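Local coordinates for acetylserotonin O-methyltransferase (Homo sapiens, PDB 4A6D), which transfers a methyl group from S-adenosyl-L-methionine to N-acetylserotonin, yielding melatonin, and works as a homodimer, at residues L31-L36 against A47-G52; S98-C103 against V163-G168; S113-G118 against L132-V137; E213-A218 against F232-F237. All blocks are in the same frame, centred on the assembly; numbering follows the deposited sequence.

Contact 1. Residues L31-L36 against A47-G52; sequences LGVFDL and AAVAAG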
# COMPACT_ATOMS: atom_id res chain seq x y z
N LEU A 31 0.02 -16.46 5.34
CA LEU A 31 0.32 -17.28 6.52
C LEU A 31 -0.81 -18.24 6.94
O LEU A 31 -0.56 -19.18 7.70
CB LEU A 31 0.79 -16.43 7.69
CG LEU A 31 2.18 -15.85 7.56
CD1 LEU A 31 2.30 -14.57 8.35
CD2 LEU A 31 3.23 -16.84 8.02
N GLY A 32 -2.01 -18.02 6.41
CA GLY A 32 -3.19 -18.83 6.67
C GLY A 32 -3.84 -18.63 8.03
O GLY A 32 -4.54 -19.53 8.51
N VAL A 33 -3.64 -17.44 8.64
CA VAL A 33 -4.17 -17.04 9.95
C VAL A 33 -5.68 -17.32 10.07
O VAL A 33 -6.11 -17.97 11.03
CB VAL A 33 -3.83 -15.55 10.27
CG1 VAL A 33 -4.58 -15.05 11.50
CG2 VAL A 33 -2.33 -15.36 10.44
N PHE A 34 -6.46 -16.84 9.09
CA PHE A 34 -7.92 -16.98 9.03
C PHE A 34 -8.39 -18.42 8.91
O PHE A 34 -9.37 -18.77 9.57
CB PHE A 34 -8.50 -16.07 7.93
CG PHE A 34 -7.96 -14.66 8.00
CD1 PHE A 34 -8.25 -13.84 9.09
CD2 PHE A 34 -7.13 -14.17 7.00
CE1 PHE A 34 -7.72 -12.54 9.17
CE2 PHE A 34 -6.62 -12.87 7.07
CZ PHE A 34 -6.91 -12.07 8.16
N ASP A 35 -7.68 -19.26 8.12
CA ASP A 35 -7.99 -20.69 7.96
C ASP A 35 -7.79 -21.44 9.29
O ASP A 35 -8.69 -22.17 9.71
CB ASP A 35 -7.15 -21.33 6.84
CG ASP A 35 -7.58 -20.98 5.43
OD1 ASP A 35 -8.81 -20.90 5.18
OD2 ASP A 35 -6.69 -20.86 4.56
N LEU A 36 -6.63 -21.23 9.95
CA LEU A 36 -6.27 -21.82 11.23
C LEU A 36 -7.30 -21.47 12.32
O LEU A 36 -7.64 -22.34 13.13
CB LEU A 36 -4.87 -21.33 11.67
CG LEU A 36 -4.27 -21.98 12.91
CD1 LEU A 36 -3.62 -23.31 12.57
CD2 LEU A 36 -3.25 -21.07 13.56
N ALA A 47 0.62 -17.62 20.93
CA ALA A 47 1.45 -18.83 20.90
C ALA A 47 0.84 -19.97 20.09
O ALA A 47 1.58 -20.72 19.48
CB ALA A 47 1.77 -19.29 22.31
N ALA A 48 -0.51 -20.08 20.07
CA ALA A 48 -1.22 -21.12 19.31
C ALA A 48 -1.28 -20.76 17.82
O ALA A 48 -1.26 -21.66 16.97
CB ALA A 48 -2.62 -21.34 19.87
N VAL A 49 -1.38 -19.44 17.50
CA VAL A 49 -1.40 -18.94 16.12
C VAL A 49 0.02 -19.08 15.56
O VAL A 49 0.20 -19.76 14.56
CB VAL A 49 -1.97 -17.50 15.98
CG1 VAL A 49 -1.87 -17.00 14.54
CG2 VAL A 49 -3.41 -17.42 16.46
N ALA A 50 1.03 -18.49 16.26
CA ALA A 50 2.46 -18.53 15.90
C ALA A 50 2.95 -19.94 15.58
O ALA A 50 3.69 -20.12 14.61
CB ALA A 50 3.31 -17.92 17.00
N ALA A 51 2.51 -20.94 16.37
CA ALA A 51 2.84 -22.35 16.19
C ALA A 51 2.14 -22.93 14.94
O ALA A 51 2.78 -23.66 14.18
CB ALA A 51 2.47 -23.15 17.43
N GLY A 52 0.87 -22.59 14.73
CA GLY A 52 0.04 -23.06 13.62
C GLY A 52 0.40 -22.51 12.25
O GLY A 52 0.18 -23.18 11.24
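Leu36 carries this contact, its forked end lying mainly across the backbone of helix 46-53. With CG anti to the backbone N (chi1 -173°) and chi2 at 82°, its two methyls divide the work. CD1 drops onto the CA of Gly52 at 3.8 Å, where the bare alpha carbon lets a side chain lie directly on the helix. CD2 sits one turn back, 3.8 Å from the CA of Val49, with the carbonyl oxygen of Ala48 also near. A second, looser layer is valine on valine: Val33 CG2 faces Val49 CG1 at 4.4 Å. The same Val49 CG1 is 4.4 Å from Leu36 CD2, so this one methyl serves both residues. Neither valine points its CB straight at the other segment; the touch is made by one methyl of each. Methyl groups meet carbon and carbonyl oxygen alike, and no polar pair forms. Gly32 joins two helices: its positive phi (74°) ends helix 7-31 in a Schellman motif, and as N-cap it starts helix 33-39, its O receiving Leu36 N at 3.1 Å. Val33 and Leu36, three residues apart in that helix, both meet helix 46-53.

Both segments belong to the dimerisation domain, where helices 33-39, 46-53 and 57-69 are followed by the hairpin of strands 73-78 and 81-86, an order consistent with a winged-helix fold. Val33 also touches Leu64, and Val49 touches Thr60, so helix 57-69 closes the cluster as the third helix, while Phe34 packs on Ser90 and Leu94 of helix 88-94.

Contact 2. Residues S98-C103 against V163-G168; sequences SPTSQC and VWSVNG. With SAM (S-adenosylmethionine), chain D.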
# COMPACT_ATOMS: atom_id res chain seq x y z
N SER A 98 -14.93 -20.78 2.47
CA SER A 98 -16.01 -19.87 2.09
C SER A 98 -16.21 -19.80 0.57
O SER A 98 -15.22 -19.74 -0.17
CB SER A 98 -15.78 -18.47 2.63
OG SER A 98 -16.97 -17.70 2.50
N PRO A 99 -17.46 -19.82 0.06
CA PRO A 99 -17.66 -19.71 -1.39
C PRO A 99 -17.22 -18.33 -1.91
O PRO A 99 -16.65 -18.25 -3.00
CB PRO A 99 -19.17 -19.94 -1.56
CG PRO A 99 -19.62 -20.56 -0.27
CD PRO A 99 -18.76 -19.92 0.76
N THR A 100 -17.40 -17.28 -1.08
CA THR A 100 -17.05 -15.89 -1.40
C THR A 100 -15.62 -15.48 -1.07
O THR A 100 -15.32 -14.29 -1.09
CB THR A 100 -18.11 -14.91 -0.88
OG1 THR A 100 -18.32 -15.12 0.52
CG2 THR A 100 -19.42 -15.04 -1.64
N SER A 101 -14.74 -16.48 -0.83
CA SER A 101 -13.31 -16.33 -0.51
C SER A 101 -12.57 -15.43 -1.49
O SER A 101 -12.73 -15.58 -2.70
CB SER A 101 -12.64 -17.70 -0.49
OG SER A 101 -11.33 -17.64 0.06
N GLN A 102 -11.76 -14.48 -0.98
CA GLN A 102 -11.01 -13.55 -1.82
C GLN A 102 -9.50 -13.74 -1.68
O GLN A 102 -8.73 -13.01 -2.30
CB GLN A 102 -11.47 -12.10 -1.61
CG GLN A 102 -12.95 -11.84 -1.99
CD GLN A 102 -13.29 -12.12 -3.44
OE1 GLN A 102 -12.68 -11.60 -4.39
NE2 GLN A 102 -14.31 -12.95 -3.64
N CYS A 103 -9.11 -14.80 -0.94
CA CYS A 103 -7.75 -15.27 -0.60
C CYS A 103 -6.73 -15.22 -1.71
O CYS A 103 -5.69 -14.58 -1.54
CB CYS A 103 -7.82 -16.67 -0.02
SG CYS A 103 -8.13 -16.73 1.75
N VAL A 163 -13.74 -13.15 -7.81
CA VAL A 163 -14.69 -12.03 -7.88
C VAL A 163 -16.12 -12.47 -8.28
O VAL A 163 -17.11 -11.92 -7.77
CB VAL A 163 -14.17 -10.81 -8.68
CG1 VAL A 163 -14.19 -11.08 -10.19
CG2 VAL A 163 -14.97 -9.54 -8.33
N TRP A 164 -16.21 -13.49 -9.15
CA TRP A 164 -17.49 -13.99 -9.62
C TRP A 164 -18.39 -14.63 -8.56
O TRP A 164 -19.61 -14.64 -8.72
CB TRP A 164 -17.34 -14.78 -10.92
CG TRP A 164 -16.46 -14.07 -11.93
CD1 TRP A 164 -15.31 -14.54 -12.49
CD2 TRP A 164 -16.62 -12.71 -12.41
NE1 TRP A 164 -14.75 -13.57 -13.29
CE2 TRP A 164 -15.54 -12.44 -13.27
CE3 TRP A 164 -17.57 -11.69 -12.15
CZ2 TRP A 164 -15.38 -11.21 -13.91
CZ3 TRP A 164 -17.41 -10.45 -12.78
CH2 TRP A 164 -16.32 -10.23 -13.65
N SER A 165 -17.80 -15.07 -7.44
CA SER A 165 -18.54 -15.62 -6.31
C SER A 165 -19.39 -14.53 -5.62
O SER A 165 -20.39 -14.84 -4.99
CB SER A 165 -17.59 -16.26 -5.31
OG SER A 165 -16.66 -15.33 -4.77
N VAL A 166 -18.98 -13.25 -5.79
CA VAL A 166 -19.67 -12.07 -5.24
C VAL A 166 -20.35 -11.23 -6.32
O VAL A 166 -21.46 -10.76 -6.10
CB VAL A 166 -18.78 -11.18 -4.33
CG1 VAL A 166 -18.98 -11.53 -2.87
CG2 VAL A 166 -17.31 -11.28 -4.71
N ASN A 167 -19.67 -10.98 -7.46
CA ASN A 167 -20.14 -10.12 -8.55
C ASN A 167 -20.85 -10.84 -9.72
O ASN A 167 -21.49 -10.18 -10.54
CB ASN A 167 -18.96 -9.28 -9.09
CG ASN A 167 -19.31 -7.88 -9.57
OD1 ASN A 167 -18.57 -6.92 -9.33
ND2 ASN A 167 -20.44 -7.71 -10.29
N GLY A 168 -20.71 -12.17 -9.80
CA GLY A 168 -21.26 -13.00 -10.87
C GLY A 168 -22.72 -12.80 -11.19
O GLY A 168 -23.06 -12.54 -12.35
N SAM D . -12.78 -13.89 -18.12
CA SAM D . -12.02 -14.27 -16.91
C SAM D . -12.38 -13.54 -15.60
O SAM D . -12.83 -12.41 -15.68
OXT SAM D . -12.22 -14.04 -14.44
CB SAM D . -10.56 -14.17 -17.26
CG SAM D . -10.07 -12.73 -17.46
SD SAM D . -8.27 -12.78 -17.77
CE SAM D . -7.85 -11.11 -17.48
C5' SAM D . -8.13 -12.68 -19.58
C4' SAM D . -8.31 -14.13 -20.08
O4' SAM D . -8.09 -14.05 -21.48
C3' SAM D . -7.22 -15.11 -19.49
O3' SAM D . -7.83 -16.30 -18.96
C2' SAM D . -6.28 -15.35 -20.71
O2' SAM D . -5.60 -16.60 -20.79
C1' SAM D . -7.28 -15.19 -21.88
N9 SAM D . -6.62 -14.89 -23.16
C8 SAM D . -5.62 -13.95 -23.38
N7 SAM D . -5.27 -13.94 -24.63
C5 SAM D . -5.99 -14.93 -25.31
C6 SAM D . -6.04 -15.41 -26.63
N6 SAM D . -5.29 -14.81 -27.58
N1 SAM D . -6.93 -16.41 -26.95
C2 SAM D . -7.68 -17.02 -26.01
N3 SAM D . -7.64 -16.58 -24.74
C4 SAM D . -6.88 -15.53 -24.36
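Two small side chains of helix 164-173 meet the turn at residues 98-101. Ser165 presses CB to 3.2 Å from Pro99 O, a tight fit, while its OG faces Thr100 CA and is hydrogen-bonded to Glu162 O. Next to it, the side chains of Thr100 and Val166 cross at about a right angle, Thr100 CG2 3.7 Å from Val166 CG1, and Gln102 meets Val166 tip to tip, its NE2 3.6 Å from Val166 CG2. The bent chain of Gln102 (chi2 -60°) brings NE2 back to Thr100 O at 3.1 Å, a nearly straight bond whose donor lies above the carbonyl plane. Glu162 O also binds this NE2, so two carbonyls grip it and fix the amide's rotation. Thr100 OG1 is in turn bonded to Asp92 O, which holds the turn against the end of helix 88-94, and Tyr9 of the second subunit packs on Val163 and Val166.

On the far side of the helix, Val163 CG1 sits 3.5 Å above the centre of the Trp164 ring. The indole then presents its edge to the cofactor, NE1 donating to SAM OXT at 2.8 Å. Trp164 thereby forms part of the S-adenosylmethionine pocket of this class I-like methyltransferase, at the carboxylate end of the cofactor.

Contact 3. Residues S113-G118 against L132-V137; sequences SYRCWG and LETFGV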
# COMPACT_ATOMS: atom_id res chain seq x y z
N SER A 113 1.23 -7.71 -8.35
CA SER A 113 0.82 -6.30 -8.50
C SER A 113 1.61 -5.36 -7.61
O SER A 113 2.03 -4.30 -8.07
CB SER A 113 -0.67 -6.14 -8.21
OG SER A 113 -1.42 -7.20 -8.78
N TYR A 114 1.80 -5.73 -6.33
CA TYR A 114 2.54 -4.94 -5.33
C TYR A 114 3.94 -4.66 -5.81
O TYR A 114 4.38 -3.51 -5.77
CB TYR A 114 2.53 -5.65 -3.96
CG TYR A 114 3.18 -4.86 -2.86
CD1 TYR A 114 4.56 -4.92 -2.64
CD2 TYR A 114 2.42 -4.06 -2.00
CE1 TYR A 114 5.17 -4.19 -1.63
CE2 TYR A 114 3.02 -3.34 -0.97
CZ TYR A 114 4.40 -3.39 -0.80
OH TYR A 114 4.99 -2.69 0.23
N ARG A 115 4.63 -5.70 -6.31
CA ARG A 115 5.99 -5.61 -6.87
C ARG A 115 5.98 -4.60 -8.03
O ARG A 115 6.66 -3.58 -7.94
CB ARG A 115 6.48 -6.99 -7.33
CG ARG A 115 7.26 -7.74 -6.26
CD ARG A 115 8.41 -8.59 -6.81
NE ARG A 115 9.44 -7.82 -7.54
CZ ARG A 115 10.41 -7.09 -6.98
NH1 ARG A 115 10.49 -6.98 -5.66
NH2 ARG A 115 11.29 -6.45 -7.74
N CYS A 116 5.14 -4.84 -9.06
CA CYS A 116 4.94 -3.98 -10.24
C CYS A 116 4.74 -2.50 -9.86
O CYS A 116 5.41 -1.61 -10.39
CB CYS A 116 3.80 -4.51 -11.11
SG CYS A 116 4.28 -5.83 -12.25
N TRP A 117 3.86 -2.26 -8.87
CA TRP A 117 3.52 -0.92 -8.40
C TRP A 117 4.67 -0.09 -7.80
O TRP A 117 4.58 1.13 -7.75
CB TRP A 117 2.25 -0.93 -7.55
CG TRP A 117 0.99 -0.86 -8.36
CD1 TRP A 117 0.45 -1.85 -9.13
CD2 TRP A 117 0.14 0.28 -8.52
NE1 TRP A 117 -0.74 -1.42 -9.67
CE2 TRP A 117 -0.94 -0.11 -9.35
CE3 TRP A 117 0.18 1.61 -8.02
CZ2 TRP A 117 -1.97 0.77 -9.69
CZ3 TRP A 117 -0.84 2.48 -8.37
CH2 TRP A 117 -1.90 2.06 -9.20
N GLY A 118 5.77 -0.75 -7.43
CA GLY A 118 6.97 -0.05 -6.98
C GLY A 118 7.59 0.73 -8.13
O GLY A 118 8.23 1.76 -7.92
N LEU A 132 9.33 -6.54 -17.51
CA LEU A 132 10.76 -6.71 -17.73
C LEU A 132 11.58 -6.03 -16.61
O LEU A 132 12.59 -6.59 -16.16
CB LEU A 132 11.19 -6.20 -19.12
CG LEU A 132 12.63 -6.59 -19.55
CD1 LEU A 132 12.63 -7.82 -20.44
CD2 LEU A 132 13.36 -5.44 -20.21
N GLU A 133 11.14 -4.84 -16.15
CA GLU A 133 11.85 -4.08 -15.11
C GLU A 133 11.65 -4.66 -13.71
O GLU A 133 12.48 -4.41 -12.85
CB GLU A 133 11.47 -2.58 -15.14
CG GLU A 133 11.74 -1.88 -16.46
CD GLU A 133 10.64 -1.86 -17.51
OE1 GLU A 133 10.02 -2.91 -17.77
OE2 GLU A 133 10.46 -0.79 -18.14
N THR A 134 10.56 -5.41 -13.50
CA THR A 134 10.19 -5.99 -12.20
C THR A 134 10.60 -7.46 -12.08
O THR A 134 11.12 -7.84 -11.03
CB THR A 134 8.67 -5.87 -11.93
OG1 THR A 134 8.18 -4.61 -12.38
CG2 THR A 134 8.31 -6.05 -10.48
N PHE A 135 10.27 -8.28 -13.09
CA PHE A 135 10.50 -9.72 -13.04
C PHE A 135 11.61 -10.26 -13.93
O PHE A 135 11.94 -11.44 -13.82
CB PHE A 135 9.18 -10.48 -13.28
CG PHE A 135 8.07 -10.13 -12.31
CD1 PHE A 135 8.07 -10.63 -11.01
CD2 PHE A 135 7.00 -9.33 -12.71
CE1 PHE A 135 7.04 -10.31 -10.12
CE2 PHE A 135 5.96 -9.03 -11.82
CZ PHE A 135 5.99 -9.52 -10.53
N GLY A 136 12.14 -9.41 -14.81
CA GLY A 136 13.17 -9.79 -15.79
C GLY A 136 12.59 -10.53 -16.98
O GLY A 136 13.29 -10.81 -17.96
N VAL A 137 11.28 -10.83 -16.91
CA VAL A 137 10.51 -11.58 -17.89
C VAL A 137 10.00 -10.70 -19.07
O VAL A 137 9.23 -9.75 -18.83
CB VAL A 137 9.37 -12.40 -17.19
CG1 VAL A 137 8.40 -13.02 -18.20
CG2 VAL A 137 9.95 -13.47 -16.27
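A Cys sulfur-aromatic contact and an arginine laid along a threonine join the C-terminal turn of helix 103-117 to the short helix 131-135, beside the substrate-binding residues Gln306 and Asn302. Thr134 is the wedge. Its CG2, anti to the backbone N, enters between the side chain of Arg115 and the helix backbone, 3.6 Å from Arg115 NE and 3.7 Å from Cys116 N. Its OG1 turns instead to its own helix, hydrogen-bonded to Gln130 O. Arg115 and Thr134 run past each other in opposite directions. The arginine, bent at chi2 and chi3, brings the edge of its guanidinium toward Thr134 O, but NH2 stays 3.6 Å from that oxygen, an electrostatic approach at most. Phe135 packs against both Arg115 and Cys116: CE1 lies 4.0 Å from Arg115 CD, CZ reaches toward Arg115 CB, and the ring is turned about 70° from the guanidinium plane. At its other corner, CE2 is 3.6 Å from Cys116 SG. The sulfur approaches the ring obliquely, 4.9 Å from its centroid. Thr134 CG2 rests on one face of the same ring, offset toward the rim, so Phe135 is held by neighbours from both segments.

Arg148 makes a cation-pi contact with Phe135. Cys116 SG is backed by Gln306 and by Val305 of helix 294-305, which Trp117 also touches while its NE1 bonds to Asn302. Helix 103-117 also lines the dimer interface, where Tyr114 stacks on Tyr114 of the second subunit and Trp117 meets Phe19 of that subunit edge to face.

Contact 4. Residues E213-A218 against F232-F237; sequences EVVWTA and FQEGDF. With SAM (S-adenosylmethionine), chain D.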
# COMPACT_ATOMS: atom_id res chain seq x y z
N GLU A 213 -2.90 -23.73 -22.61
CA GLU A 213 -2.30 -23.87 -21.29
C GLU A 213 -3.33 -23.63 -20.16
O GLU A 213 -3.26 -24.29 -19.11
CB GLU A 213 -1.12 -22.87 -21.15
CG GLU A 213 -0.03 -23.06 -22.20
CD GLU A 213 -0.10 -22.19 -23.45
OE1 GLU A 213 -1.16 -22.17 -24.13
OE2 GLU A 213 0.92 -21.55 -23.76
N VAL A 214 -4.29 -22.69 -20.38
CA VAL A 214 -5.34 -22.37 -19.42
C VAL A 214 -6.38 -23.49 -19.40
O VAL A 214 -6.74 -23.97 -18.33
CB VAL A 214 -5.94 -20.95 -19.64
CG1 VAL A 214 -7.23 -20.74 -18.84
CG2 VAL A 214 -4.92 -19.87 -19.29
N VAL A 215 -6.81 -23.94 -20.58
CA VAL A 215 -7.80 -25.01 -20.73
C VAL A 215 -7.34 -26.32 -20.03
O VAL A 215 -8.13 -26.92 -19.28
CB VAL A 215 -8.19 -25.19 -22.23
CG1 VAL A 215 -9.05 -26.43 -22.46
CG2 VAL A 215 -8.89 -23.93 -22.75
N TRP A 216 -6.05 -26.68 -20.19
CA TRP A 216 -5.43 -27.87 -19.61
C TRP A 216 -5.43 -27.76 -18.10
O TRP A 216 -5.92 -28.67 -17.43
CB TRP A 216 -4.03 -28.11 -20.20
CG TRP A 216 -3.32 -29.35 -19.73
CD1 TRP A 216 -2.37 -29.43 -18.75
CD2 TRP A 216 -3.44 -30.68 -20.27
NE1 TRP A 216 -1.90 -30.72 -18.64
CE2 TRP A 216 -2.55 -31.51 -19.55
CE3 TRP A 216 -4.21 -31.25 -21.30
CZ2 TRP A 216 -2.41 -32.88 -19.83
CZ3 TRP A 216 -4.06 -32.60 -21.59
CH2 TRP A 216 -3.18 -33.41 -20.84
N THR A 217 -4.97 -26.60 -17.57
CA THR A 217 -4.94 -26.29 -16.13
C THR A 217 -6.36 -26.31 -15.53
O THR A 217 -6.55 -26.86 -14.44
CB THR A 217 -4.22 -24.96 -15.88
OG1 THR A 217 -2.92 -25.00 -16.45
CG2 THR A 217 -4.10 -24.62 -14.41
N ALA A 218 -7.35 -25.72 -16.25
CA ALA A 218 -8.75 -25.68 -15.83
C ALA A 218 -9.32 -27.08 -15.63
O ALA A 218 -9.94 -27.34 -14.60
CB ALA A 218 -9.58 -24.90 -16.84
N PHE A 232 -15.33 -26.96 -23.30
CA PHE A 232 -14.07 -26.23 -23.41
C PHE A 232 -13.53 -26.32 -24.81
O PHE A 232 -13.53 -27.39 -25.41
CB PHE A 232 -13.04 -26.80 -22.44
CG PHE A 232 -13.15 -26.24 -21.04
CD1 PHE A 232 -12.47 -25.08 -20.69
CD2 PHE A 232 -13.94 -26.86 -20.09
CE1 PHE A 232 -12.59 -24.55 -19.40
CE2 PHE A 232 -14.07 -26.32 -18.80
CZ PHE A 232 -13.39 -25.17 -18.47
N GLN A 233 -13.10 -25.18 -25.37
CA GLN A 233 -12.40 -25.10 -26.65
C GLN A 233 -11.12 -24.32 -26.33
O GLN A 233 -11.15 -23.30 -25.64
CB GLN A 233 -13.19 -24.42 -27.80
CG GLN A 233 -12.58 -24.74 -29.20
CD GLN A 233 -13.15 -24.04 -30.46
OE1 GLN A 233 -14.33 -24.23 -30.87
NE2 GLN A 233 -12.24 -23.39 -31.23
N GLU A 234 -10.01 -24.83 -26.81
CA GLU A 234 -8.72 -24.18 -26.67
C GLU A 234 -8.35 -23.51 -27.99
O GLU A 234 -8.71 -23.99 -29.07
CB GLU A 234 -7.63 -25.17 -26.21
CG GLU A 234 -7.53 -26.44 -27.04
CD GLU A 234 -6.39 -27.34 -26.64
OE1 GLU A 234 -6.13 -27.49 -25.42
OE2 GLU A 234 -5.76 -27.93 -27.55
N GLY A 235 -7.64 -22.39 -27.88
CA GLY A 235 -7.18 -21.64 -29.03
C GLY A 235 -6.80 -20.20 -28.76
O GLY A 235 -6.68 -19.77 -27.60
N ASP A 236 -6.60 -19.45 -29.85
CA ASP A 236 -6.25 -18.04 -29.81
C ASP A 236 -7.40 -17.22 -30.41
O ASP A 236 -7.62 -17.28 -31.62
CB ASP A 236 -4.91 -17.82 -30.56
CG ASP A 236 -4.50 -16.36 -30.72
OD1 ASP A 236 -5.15 -15.47 -30.09
OD2 ASP A 236 -3.53 -16.11 -31.45
N PHE A 237 -8.09 -16.42 -29.60
CA PHE A 237 -9.22 -15.64 -30.14
C PHE A 237 -8.90 -14.58 -31.21
O PHE A 237 -9.80 -14.13 -31.93
CB PHE A 237 -10.21 -15.18 -29.07
CG PHE A 237 -9.69 -14.40 -27.89
CD1 PHE A 237 -8.72 -13.41 -28.05
CD2 PHE A 237 -10.22 -14.60 -26.62
CE1 PHE A 237 -8.29 -12.64 -26.97
CE2 PHE A 237 -9.76 -13.85 -25.53
CZ PHE A 237 -8.79 -12.89 -25.71
N SAM D . -12.78 -13.89 -18.12
CA SAM D . -12.02 -14.27 -16.91
C SAM D . -12.38 -13.54 -15.60
O SAM D . -12.83 -12.41 -15.68
OXT SAM D . -12.22 -14.04 -14.44
CB SAM D . -10.56 -14.17 -17.26
CG SAM D . -10.07 -12.73 -17.46
SD SAM D . -8.27 -12.78 -17.77
CE SAM D . -7.85 -11.11 -17.48
C5' SAM D . -8.13 -12.68 -19.58
C4' SAM D . -8.31 -14.13 -20.08
O4' SAM D . -8.09 -14.05 -21.48
C3' SAM D . -7.22 -15.11 -19.49
O3' SAM D . -7.83 -16.30 -18.96
C2' SAM D . -6.28 -15.35 -20.71
O2' SAM D . -5.60 -16.60 -20.79
C1' SAM D . -7.28 -15.19 -21.88
N9 SAM D . -6.62 -14.89 -23.16
C8 SAM D . -5.62 -13.95 -23.38
N7 SAM D . -5.27 -13.94 -24.63
C5 SAM D . -5.99 -14.93 -25.31
C6 SAM D . -6.04 -15.41 -26.63
N6 SAM D . -5.29 -14.81 -27.58
N1 SAM D . -6.93 -16.41 -26.95
C2 SAM D . -7.68 -17.02 -26.01
N3 SAM D . -7.64 -16.58 -24.74
C4 SAM D . -6.88 -15.53 -24.36
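Helix 212-221 is the connection of a beta-alpha-beta crossover in the Rossmann-like methyltransferase domain, linking the parallel neighbours 205-210 and 230-234 and packing here on the second of them. The axes of the short helix and strand pass 8.2 Å apart, with 147° between their directions.

Apolar packing joins the two. Val215 stands centrally: CG1, anti to the backbone N, lies 4.0 Å from Phe232 CB, and CG2 meets Glu234 CB at 3.9 Å, with Gln233 O nearby. Val215 and Phe232 pass each other in opposite directions, whereas Val215 and Glu234 cross at about a right angle. Ala218, one turn further on, places CB 4.0 Å from Phe232 CE1, so Phe232 touches both residues, through CB and CD1 at Val215 and CE1 at Ala218. Phe224 meets the ring edge to face and Val208 of the adjoining strand touches it. Gln233, directed away, packs on strand 205-210.

Polar bonds within the helix brace it: Glu213 O receives both Thr217 N and Thr217 OG1, the hydroxyl nearly along the C=O axis.

Cofactor binding follows where the strand ends. Gly235, with backbone angles suited to glycine, turns the chain so that Asp236 and Phe237 reach the adenine. SAM N6 donates to Asp236 OD1, which Phe238 N also binds, and the Phe237 ring covers one adenine face, SAM N1 lying 3.5 Å above the plane of the Phe237 ring. Val214 CG2 lies against SAM O2'. The adenine edge is read by the backbone too, Phe237 N giving its hydrogen to SAM N1 at 2.9 Å, with an angle of 165°.

In the fold
Contacts 2 and 4 hold opposite ends of S-adenosylmethionine: Trp164 of contact 2 binds the carboxylate and residues 235-237 of contact 4 the adenine; the centres of the two contacts are about 22 Å apart. Contact 3 lies about 26 Å from the centres of both and touches no cofactor, but its Cys116 side chain is about 4 Å from that of Gln306 at the substrate site. Along the chain, contact 3 is nested within the loop that contact 2 closes, and both meet the second subunit. Contact 1, in the dimerisation domain, is away from these sites; its nearest atoms are about 5 Å from contact 2, and its centre is about 37 Å from that of contact 4.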